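PDB 4Z0P: NAD-dependent dehydrogenase from Rhizobium meliloti, which reduces glyoxylate and hydroxypyruvate with NADPH and belongs to the D-isomer specific 2-hydroxyacid dehydrogenases. Local coordinates for residues L99-S104 and A156-A161; M109-H114 and F196-L201; G144-G149 and R208-A213. One frame throughout, in Å; residues are numbered along the deposited sequence.

Contact 1. Residues L99-S104 and A156-A161. With NDP (NADPH dihydro-nicotinamide-adenine-dinucleotide phosphate), chain H.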
# COMPACT_ATOMS: atom_id res chain seq x y z
N LEU A 99 3.94 -8.95 14.40
CA LEU A 99 4.92 -7.87 14.20
C LEU A 99 5.36 -7.81 12.73
O LEU A 99 5.40 -6.74 12.09
CB LEU A 99 6.12 -8.08 15.14
CG LEU A 99 7.07 -6.90 15.25
CD1 LEU A 99 6.47 -5.73 15.98
CD2 LEU A 99 8.31 -7.36 16.02
N THR A 100 5.64 -8.98 12.17
CA THR A 100 6.09 -9.07 10.80
C THR A 100 5.06 -8.54 9.83
O THR A 100 5.40 -7.78 8.90
CB THR A 100 6.42 -10.53 10.46
OG1 THR A 100 7.37 -11.01 11.42
CG2 THR A 100 7.01 -10.65 9.08
N THR A 101 3.81 -8.94 10.02
CA THR A 101 2.76 -8.53 9.08
C THR A 101 2.53 -7.02 9.13
O THR A 101 2.29 -6.38 8.10
CB THR A 101 1.47 -9.37 9.26
OG1 THR A 101 0.74 -9.36 8.04
CG2 THR A 101 0.59 -8.90 10.41
N ARG A 102 2.68 -6.44 10.31
CA ARG A 102 2.54 -5.00 10.51
C ARG A 102 3.65 -4.21 9.81
O ARG A 102 3.39 -3.19 9.15
CB ARG A 102 2.46 -4.68 11.99
CG ARG A 102 1.16 -5.06 12.67
CD ARG A 102 1.30 -5.05 14.18
NE ARG A 102 0.02 -5.33 14.85
CZ ARG A 102 -0.89 -4.41 15.20
NH1 ARG A 102 -0.65 -3.12 15.01
NH2 ARG A 102 -2.02 -4.79 15.79
N MET A 103 4.89 -4.69 9.95
CA MET A 103 6.00 -4.02 9.25
C MET A 103 5.77 -4.04 7.74
O MET A 103 5.96 -3.02 7.07
CB MET A 103 7.34 -4.64 9.60
CG MET A 103 8.51 -3.97 8.91
SD MET A 103 8.67 -2.21 9.27
CE MET A 103 9.54 -2.26 10.84
N SER A 104 5.36 -5.20 7.22
CA SER A 104 5.15 -5.31 5.79
C SER A 104 4.06 -4.39 5.29
O SER A 104 4.18 -3.85 4.19
CB SER A 104 4.91 -6.74 5.39
OG SER A 104 6.14 -7.48 5.57
N ALA A 156 10.14 -8.19 1.42
CA ALA A 156 10.60 -8.48 0.04
C ALA A 156 9.58 -9.34 -0.71
O ALA A 156 9.25 -9.05 -1.86
CB ALA A 156 11.95 -9.18 0.06
N ARG A 157 9.10 -10.40 -0.06
CA ARG A 157 8.17 -11.33 -0.73
C ARG A 157 6.88 -10.61 -1.07
O ARG A 157 6.33 -10.77 -2.18
CB ARG A 157 7.88 -12.55 0.14
CG ARG A 157 9.04 -13.51 0.34
CD ARG A 157 8.62 -14.73 1.17
NE ARG A 157 8.11 -14.40 2.54
CZ ARG A 157 8.81 -14.49 3.69
NH1 ARG A 157 10.07 -14.90 3.70
NH2 ARG A 157 8.24 -14.16 4.85
N LYS A 158 6.37 -9.81 -0.13
CA LYS A 158 5.13 -9.09 -0.37
C LYS A 158 5.24 -8.03 -1.44
O LYS A 158 4.34 -7.89 -2.26
CB LYS A 158 4.56 -8.56 0.94
CG LYS A 158 3.94 -9.69 1.75
CD LYS A 158 3.66 -9.35 3.17
CE LYS A 158 2.89 -10.43 3.89
NZ LYS A 158 2.76 -10.16 5.33
N LEU A 159 6.33 -7.27 -1.43
CA LEU A 159 6.55 -6.29 -2.48
C LEU A 159 6.63 -6.95 -3.85
O LEU A 159 6.03 -6.45 -4.81
CB LEU A 159 7.82 -5.50 -2.21
CG LEU A 159 7.74 -4.53 -1.06
CD1 LEU A 159 9.16 -4.15 -0.63
CD2 LEU A 159 6.93 -3.29 -1.41
N ALA A 160 7.33 -8.07 -3.94
CA ALA A 160 7.45 -8.79 -5.22
C ALA A 160 6.07 -9.24 -5.71
O ALA A 160 5.76 -9.13 -6.90
CB ALA A 160 8.39 -9.99 -5.10
N ALA A 161 5.23 -9.71 -4.78
CA ALA A 161 3.88 -10.18 -5.14
C ALA A 161 3.00 -9.06 -5.67
O ALA A 161 2.07 -9.32 -6.45
CB ALA A 161 3.21 -10.89 -3.97
PA NDP H . 16.74 -9.89 12.07
O1A NDP H . 17.82 -10.14 13.11
O2A NDP H . 15.85 -11.02 11.71
O5B NDP H . 17.49 -9.39 10.77
C5B NDP H . 18.56 -8.47 10.77
C4B NDP H . 19.16 -8.45 9.39
O4B NDP H . 20.13 -7.40 9.37
C3B NDP H . 19.91 -9.73 9.01
O3B NDP H . 19.69 -9.97 7.62
C2B NDP H . 21.36 -9.38 9.27
O2B NDP H . 22.30 -10.08 8.48
C1B NDP H . 21.34 -7.93 8.86
N9A NDP H . 22.51 -7.23 9.43
C8A NDP H . 22.82 -6.95 10.71
N7A NDP H . 23.96 -6.31 10.85
C5A NDP H . 24.42 -6.18 9.57
C6A NDP H . 25.59 -5.61 9.03
N6A NDP H . 26.54 -5.02 9.79
N1A NDP H . 25.76 -5.64 7.68
C2A NDP H . 24.82 -6.23 6.92
N3A NDP H . 23.68 -6.80 7.33
C4A NDP H . 23.53 -6.73 8.67
O3 NDP H . 15.95 -8.59 12.63
PN NDP H . 14.41 -8.27 12.23
O1N NDP H . 14.23 -8.38 10.75
O2N NDP H . 13.48 -9.01 13.12
O5D NDP H . 14.37 -6.76 12.73
C5D NDP H . 15.20 -5.80 12.11
C4D NDP H . 15.18 -4.49 12.88
O4D NDP H . 13.96 -3.79 12.62
C3D NDP H . 15.20 -4.59 14.40
O3D NDP H . 16.54 -4.82 14.87
C2D NDP H . 14.64 -3.26 14.88
O2D NDP H . 15.71 -2.31 15.08
C1D NDP H . 13.79 -2.83 13.66
N1N NDP H . 12.37 -2.72 13.97
C2N NDP H . 11.72 -1.49 13.88
C3N NDP H . 10.39 -1.37 14.15
C7N NDP H . 9.62 -0.10 13.92
O7N NDP H . 8.49 0.01 14.45
N7N NDP H . 10.15 0.87 13.20
C4N NDP H . 9.62 -2.55 14.61
C5N NDP H . 10.40 -3.81 14.70
C6N NDP H . 11.68 -3.87 14.37
P2B NDP H . 22.64 -11.63 8.78
O1X NDP H . 21.41 -12.36 8.31
O2X NDP H . 23.85 -11.85 7.89
O3X NDP H . 22.91 -11.75 10.23
O HOH W 1 1.46 -7.57 5.57
O HOH W 2 0.34 -11.61 6.34
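Lys158 reaches across from one helix to Ser104 and Thr101 on another. Its CB leaves the backbone toward segment 99-104 of helix 97-115. CG stands anti to the carbonyl carbon (chi1 -75°), and the rest of the chain is extended, which carries the amine over to the other helix. CD meets the side of Ser104, with Ser104 CB 3.6 Å from Lys158 CD and Ser104 OG 3.9 Å from that same CD. The tip, Lys158 NZ, ends 3.5 Å from Thr101 OG1, where the two side chains cross obliquely. Two waters bridge Lys158 to Thr101. Water 1 accepts from Lys158 NZ at 2.9 Å and is within bonding distance of both Thr101 O and Thr101 OG1. Water 2 accepts from Lys158 NZ at 3.0 Å and is also hydrogen-bonded to Thr101 OG1 at 2.8 Å. The main charge partner lies elsewhere: Asp154, one turn back, forms a salt bridge with Lys158 and accepts a hydrogen bond from Ser104 OG. Asp154 thus ties both sides of the contact together. On segment 99-104, Met103 CE packs 3.5 Å from C3N of the NADPH nicotinamide. Helix 97-115 also meets the second subunit, where Arg102 NH1 is hydrogen-bonded to Gln135 O of that subunit. Helix 150-161 packs on the Rossmann sheet, with Ala156 and Leu159 against strands 142-146 and 165-169.

Contact 2. Residues M109-H114 and F196-L201; sequences MQCLLH and FLVGLL. With NDP (NADPH dihydro-nicotinamide-adenine-dinucleotide phosphate), chain H.
Cys111 is the first residue of segment 109-114 to touch the strand. Its carbonyl O lies 3.3 Å from Phe196 CE2, at the edge of the ring and near its plane. Its SG makes two looser apolar contacts, 4.2 Å from Phe196 CD2 and 4.3 Å from Val198 CG2. The thiol therefore sits against two residues that point the same way from alternate positions of the strand. The helix axis runs nearly antiparallel to the strand, at 160° and 10.3 Å from it. This is helix-on-sheet packing in a Rossmann-type domain: helix 97-115 lies over strand 196-199, an inner strand of the parallel sheet. Leu113 turns its end away from the strand and packs on Leu113 of the second subunit. Next, His114 CB is 3.7 Å from Phe196 CZ and approaches that ring obliquely. Phe196 CB points toward the helix, and a chi1 of -68°, with CG anti to the carbonyl carbon, sets the ring beside Cys111 and His114. An alanine in place of Phe196 would take away the ring and is likely to open a gap beside Cys111 and the CB of His114. The imidazole of His114 leads away from the strand. Its NE2 is hydrogen-bonded to Ser257 OG, and its ring meets Tyr279 edge-to-face. Past the strand the chain turns to the cofactor, with Leu200 O 3.6 Å from NADPH C5D and Leu201 CD2 3.6 Å from NADPH O4B.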
# COMPACT_ATOMS: atom_id res chain seq x y z
N MET A 109 3.03 0.30 2.18
CA MET A 109 2.40 1.63 2.07
C MET A 109 3.39 2.67 1.56
O MET A 109 3.05 3.47 0.69
CB MET A 109 1.80 2.07 3.39
CG MET A 109 1.01 3.35 3.25
SD MET A 109 0.09 3.74 4.77
CE MET A 109 1.43 4.11 5.80
N GLN A 110 4.61 2.67 2.10
CA GLN A 110 5.58 3.68 1.66
C GLN A 110 5.94 3.48 0.20
O GLN A 110 6.05 4.44 -0.56
CB GLN A 110 6.87 3.64 2.46
CG GLN A 110 6.71 3.72 3.96
CD GLN A 110 5.70 4.74 4.42
OE1 GLN A 110 5.71 5.90 3.99
NE2 GLN A 110 4.79 4.30 5.29
N CYS A 111 6.19 2.23 -0.19
CA CYS A 111 6.57 1.99 -1.59
C CYS A 111 5.43 2.43 -2.54
O CYS A 111 5.70 2.96 -3.61
CB CYS A 111 6.96 0.53 -1.83
SG CYS A 111 8.53 0.12 -0.99
N LEU A 112 4.17 2.19 -2.17
CA LEU A 112 3.05 2.63 -2.98
C LEU A 112 2.87 4.14 -2.99
O LEU A 112 2.63 4.74 -4.07
CB LEU A 112 1.76 1.92 -2.59
CG LEU A 112 1.73 0.42 -2.88
CD1 LEU A 112 0.50 -0.22 -2.26
CD2 LEU A 112 1.82 0.11 -4.37
N LEU A 113 3.03 4.78 -1.83
CA LEU A 113 2.92 6.25 -1.74
C LEU A 113 3.93 6.91 -2.67
O LEU A 113 3.60 7.87 -3.37
CB LEU A 113 3.14 6.72 -0.31
CG LEU A 113 2.00 6.54 0.71
CD1 LEU A 113 2.55 6.86 2.10
CD2 LEU A 113 0.88 7.48 0.36
N HIS A 114 5.16 6.41 -2.67
CA HIS A 114 6.19 6.97 -3.56
C HIS A 114 5.96 6.60 -5.03
O HIS A 114 6.01 7.46 -5.90
CB HIS A 114 7.57 6.58 -3.06
CG HIS A 114 7.93 7.27 -1.78
ND1 HIS A 114 8.24 8.61 -1.69
CD2 HIS A 114 8.03 6.78 -0.53
CE1 HIS A 114 8.50 8.92 -0.44
NE2 HIS A 114 8.39 7.82 0.29
N PHE A 196 14.19 2.53 -4.88
CA PHE A 196 13.63 2.77 -3.54
C PHE A 196 14.44 1.93 -2.56
O PHE A 196 14.35 0.71 -2.59
CB PHE A 196 12.17 2.31 -3.41
CG PHE A 196 11.13 3.09 -4.20
CD1 PHE A 196 11.44 4.14 -5.06
CD2 PHE A 196 9.79 2.70 -4.10
CE1 PHE A 196 10.44 4.81 -5.76
CE2 PHE A 196 8.79 3.36 -4.82
CZ PHE A 196 9.12 4.41 -5.65
N LEU A 197 15.19 2.60 -1.68
CA LEU A 197 15.98 1.92 -0.66
C LEU A 197 15.18 1.80 0.61
O LEU A 197 14.72 2.81 1.14
CB LEU A 197 17.25 2.72 -0.37
CG LEU A 197 18.18 2.11 0.69
CD1 LEU A 197 18.71 0.77 0.25
CD2 LEU A 197 19.34 3.04 0.98
N VAL A 198 15.05 0.57 1.12
CA VAL A 198 14.33 0.29 2.36
C VAL A 198 15.31 -0.23 3.39
O VAL A 198 15.97 -1.25 3.17
CB VAL A 198 13.23 -0.77 2.17
CG1 VAL A 198 12.57 -1.15 3.49
CG2 VAL A 198 12.16 -0.22 1.22
N GLY A 199 15.39 0.45 4.53
CA GLY A 199 16.21 0.02 5.65
C GLY A 199 15.41 -0.78 6.69
O GLY A 199 14.49 -0.26 7.31
N LEU A 200 15.81 -2.03 6.88
CA LEU A 200 15.29 -2.92 7.92
C LEU A 200 16.44 -3.62 8.65
O LEU A 200 16.41 -4.82 8.89
CB LEU A 200 14.33 -3.92 7.32
CG LEU A 200 12.97 -3.30 6.96
CD1 LEU A 200 12.16 -4.27 6.11
CD2 LEU A 200 12.19 -2.89 8.18
N LEU A 201 17.44 -2.83 8.99
CA LEU A 201 18.62 -3.29 9.75
C LEU A 201 18.43 -2.97 11.23
O LEU A 201 17.82 -1.97 11.59
CB LEU A 201 19.87 -2.55 9.29
CG LEU A 201 20.45 -2.86 7.90
CD1 LEU A 201 21.47 -1.82 7.50
CD2 LEU A 201 21.04 -4.27 7.88
PA NDP H . 16.74 -9.89 12.07
O1A NDP H . 17.82 -10.14 13.11
O2A NDP H . 15.85 -11.02 11.71
O5B NDP H . 17.49 -9.39 10.77
C5B NDP H . 18.56 -8.47 10.77
C4B NDP H . 19.16 -8.45 9.39
O4B NDP H . 20.13 -7.40 9.37
C3B NDP H . 19.91 -9.73 9.01
O3B NDP H . 19.69 -9.97 7.62
C2B NDP H . 21.36 -9.38 9.27
O2B NDP H . 22.30 -10.08 8.48
C1B NDP H . 21.34 -7.93 8.86
N9A NDP H . 22.51 -7.23 9.43
C8A NDP H . 22.82 -6.95 10.71
N7A NDP H . 23.96 -6.31 10.85
C5A NDP H . 24.42 -6.18 9.57
C6A NDP H . 25.59 -5.61 9.03
N6A NDP H . 26.54 -5.02 9.79
N1A NDP H . 25.76 -5.64 7.68
C2A NDP H . 24.82 -6.23 6.92
N3A NDP H . 23.68 -6.80 7.33
C4A NDP H . 23.53 -6.73 8.67
O3 NDP H . 15.95 -8.59 12.63
PN NDP H . 14.41 -8.27 12.23
O1N NDP H . 14.23 -8.38 10.75
O2N NDP H . 13.48 -9.01 13.12
O5D NDP H . 14.37 -6.76 12.73
C5D NDP H . 15.20 -5.80 12.11
C4D NDP H . 15.18 -4.49 12.88
O4D NDP H . 13.96 -3.79 12.62
C3D NDP H . 15.20 -4.59 14.40
O3D NDP H . 16.54 -4.82 14.87
C2D NDP H . 14.64 -3.26 14.88
O2D NDP H . 15.71 -2.31 15.08
C1D NDP H . 13.79 -2.83 13.66
N1N NDP H . 12.37 -2.72 13.97
C2N NDP H . 11.72 -1.49 13.88
C3N NDP H . 10.39 -1.37 14.15
C7N NDP H . 9.62 -0.10 13.92
O7N NDP H . 8.49 0.01 14.45
N7N NDP H . 10.15 0.87 13.20
C4N NDP H . 9.62 -2.55 14.61
C5N NDP H . 10.40 -3.81 14.70
C6N NDP H . 11.68 -3.87 14.37
P2B NDP H . 22.64 -11.63 8.78
O1X NDP H . 21.41 -12.36 8.31
O2X NDP H . 23.85 -11.85 7.89
O3X NDP H . 22.91 -11.75 10.23

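Contact 3. Residues G144-G149 and R208-A213; sequences GIMGMG and RGIFNA. With NDP (NADPH dihydro-nicotinamide-adenine-dinucleotide phosphate), chain H.
Met146 touches Phe211 and Ile210 with the end of its side chain. Its SD lies 3.7 Å from Phe211 CE1. Measured to the ring centroid the sulfur is 5.0 Å away and 80° off the ring normal, a Met-aromatic contact made at the ring edge. The methyl goes further: Met146 CE meets Ile210 CD1 tip to tip at 3.9 Å. A bend at chi3 (66°) turns that methyl off the line of the chain, and it also comes 3.8 Å from Phe211 CE1. Ile210 takes a second part in the arrangement, because its CG2 sits 3.7 Å above the centre of one face of the Phe211 ring. That ring is thus met at its edge by one residue and on a face by its own neighbour. Directly after Met146 comes the glycine-rich turn of the Rossmann fold, fitting a GxGxxG pattern of Gly147, Gly149 and Gly152, which leads from strand 142-146 into helix 150-161. There Met148 N gives a weak hydrogen bond to NADPH O3B, 3.0 Å long. Gly149 CA lies 3.3 Å from NADPH O5B, and a side chain there would run into the cofactor. Further out, Leu187 and Phe190 of helix 187-193 pack on Met146, while the Phe211 ring meets that of Phe230 with the planes at about 50°. Asn212 is the N-cap of the short helix 213-216, its OD1 bonded to Leu215 N. Its ND2 also gives a weak bond back to Gly209 O.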
# COMPACT_ATOMS: atom_id res chain seq x y z
N GLY A 144 15.16 -2.01 -3.12
CA GLY A 144 16.32 -2.68 -2.56
C GLY A 144 16.22 -2.63 -1.05
O GLY A 144 16.14 -1.54 -0.50
N ILE A 145 16.22 -3.78 -0.39
CA ILE A 145 16.06 -3.84 1.05
C ILE A 145 17.37 -4.20 1.71
O ILE A 145 17.97 -5.24 1.37
CB ILE A 145 14.99 -4.88 1.46
CG1 ILE A 145 13.63 -4.49 0.84
CG2 ILE A 145 14.88 -4.94 2.98
CD1 ILE A 145 12.63 -5.60 0.87
N MET A 146 17.86 -3.31 2.59
CA MET A 146 19.02 -3.58 3.43
C MET A 146 18.54 -4.17 4.76
O MET A 146 17.86 -3.49 5.53
CB MET A 146 19.87 -2.34 3.62
CG MET A 146 20.61 -1.94 2.36
SD MET A 146 21.48 -0.37 2.39
CE MET A 146 22.74 -0.69 3.58
N GLY A 147 18.93 -5.43 5.00
CA GLY A 147 18.45 -6.24 6.12
C GLY A 147 17.50 -7.30 5.63
O GLY A 147 16.37 -6.99 5.26
N MET A 148 17.97 -8.54 5.57
CA MET A 148 17.23 -9.68 5.01
C MET A 148 16.89 -10.68 6.11
O MET A 148 17.11 -11.89 5.95
CB MET A 148 18.08 -10.38 3.94
CG MET A 148 18.10 -9.68 2.60
SD MET A 148 16.56 -9.97 1.73
CE MET A 148 15.65 -8.47 2.09
N GLY A 149 16.40 -10.18 7.22
CA GLY A 149 16.03 -11.01 8.34
C GLY A 149 14.54 -11.29 8.33
O GLY A 149 13.91 -11.35 7.27
N ARG A 208 25.82 1.84 12.52
CA ARG A 208 25.65 3.23 12.93
C ARG A 208 26.06 4.16 11.79
O ARG A 208 27.15 4.03 11.25
CB ARG A 208 26.53 3.53 14.15
CG ARG A 208 26.06 4.76 14.89
CD ARG A 208 26.88 4.97 16.14
NE ARG A 208 26.27 6.03 16.92
CZ ARG A 208 25.45 5.88 17.95
NH1 ARG A 208 25.07 4.68 18.38
NH2 ARG A 208 25.00 6.97 18.55
N GLY A 209 25.18 5.10 11.42
CA GLY A 209 25.48 6.06 10.37
C GLY A 209 25.72 5.51 8.97
O GLY A 209 26.32 6.20 8.14
N ILE A 210 25.22 4.31 8.68
CA ILE A 210 25.41 3.66 7.40
C ILE A 210 24.66 4.40 6.27
O ILE A 210 25.14 4.47 5.14
CB ILE A 210 25.02 2.15 7.46
CG1 ILE A 210 25.51 1.38 6.23
CG2 ILE A 210 23.55 1.93 7.63
CD1 ILE A 210 25.40 -0.12 6.38
N PHE A 211 23.52 4.98 6.59
CA PHE A 211 22.72 5.68 5.57
C PHE A 211 23.16 7.14 5.55
O PHE A 211 22.64 7.97 6.30
CB PHE A 211 21.23 5.55 5.83
CG PHE A 211 20.74 4.12 5.97
CD1 PHE A 211 20.82 3.23 4.91
CD2 PHE A 211 20.14 3.69 7.15
CE1 PHE A 211 20.33 1.92 5.02
CE2 PHE A 211 19.64 2.40 7.26
CZ PHE A 211 19.73 1.51 6.20
N ASN A 212 24.14 7.43 4.71
CA ASN A 212 24.78 8.75 4.63
C ASN A 212 24.86 9.22 3.17
O ASN A 212 24.41 8.52 2.25
CB ASN A 212 26.17 8.71 5.27
CG ASN A 212 27.06 7.68 4.65
OD1 ASN A 212 27.03 7.48 3.45
ND2 ASN A 212 27.82 6.99 5.47
N ALA A 213 25.35 10.44 2.96
CA ALA A 213 25.33 11.06 1.64
C ALA A 213 26.07 10.23 0.60
O ALA A 213 25.60 10.11 -0.53
CB ALA A 213 25.89 12.48 1.69
PA NDP H . 16.74 -9.89 12.07
O1A NDP H . 17.82 -10.14 13.11
O2A NDP H . 15.85 -11.02 11.71
O5B NDP H . 17.49 -9.39 10.77
C5B NDP H . 18.56 -8.47 10.77
C4B NDP H . 19.16 -8.45 9.39
O4B NDP H . 20.13 -7.40 9.37
C3B NDP H . 19.91 -9.73 9.01
O3B NDP H . 19.69 -9.97 7.62
C2B NDP H . 21.36 -9.38 9.27
O2B NDP H . 22.30 -10.08 8.48
C1B NDP H . 21.34 -7.93 8.86
N9A NDP H . 22.51 -7.23 9.43
C8A NDP H . 22.82 -6.95 10.71
N7A NDP H . 23.96 -6.31 10.85
C5A NDP H . 24.42 -6.18 9.57
C6A NDP H . 25.59 -5.61 9.03
N6A NDP H . 26.54 -5.02 9.79
N1A NDP H . 25.76 -5.64 7.68
C2A NDP H . 24.82 -6.23 6.92
N3A NDP H . 23.68 -6.80 7.33
C4A NDP H . 23.53 -6.73 8.67
O3 NDP H . 15.95 -8.59 12.63
PN NDP H . 14.41 -8.27 12.23
O1N NDP H . 14.23 -8.38 10.75
O2N NDP H . 13.48 -9.01 13.12
O5D NDP H . 14.37 -6.76 12.73
C5D NDP H . 15.20 -5.80 12.11
C4D NDP H . 15.18 -4.49 12.88
O4D NDP H . 13.96 -3.79 12.62
C3D NDP H . 15.20 -4.59 14.40
O3D NDP H . 16.54 -4.82 14.87
C2D NDP H . 14.64 -3.26 14.88
O2D NDP H . 15.71 -2.31 15.08
C1D NDP H . 13.79 -2.83 13.66
N1N NDP H . 12.37 -2.72 13.97
C2N NDP H . 11.72 -1.49 13.88
C3N NDP H . 10.39 -1.37 14.15
C7N NDP H . 9.62 -0.10 13.92
O7N NDP H . 8.49 0.01 14.45
N7N NDP H . 10.15 0.87 13.20
C4N NDP H . 9.62 -2.55 14.61
C5N NDP H . 10.40 -3.81 14.70
C6N NDP H . 11.68 -3.87 14.37
P2B NDP H . 22.64 -11.63 8.78
O1X NDP H . 21.41 -12.36 8.31
O2X NDP H . 23.85 -11.85 7.89
O3X NDP H . 22.91 -11.75 10.23

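How the contacts relate
All three contacts belong to the cofactor-binding half of the subunit, and each has a residue touching NADPH. Contacts 1 and 2 share helix 97-115, with centres about 11 Å apart. Contacts 2 and 3 share the parallel sheet, where strands 142-146 and 196-199 are neighbours, with centres about 12 Å apart. The centres of contacts 1 and 3 are about 17 Å apart, yet strand 142-146 leads through the glycine turn into helix 150-161. Along the chain the order is 99-104, 109-114, 144-149, 156-161, 196-201, 208-213, so every pair interleaves. Contacts 1 and 2 also touch the second subunit, so helix 97-115 packs on the sheet and meets the dimer partner as well.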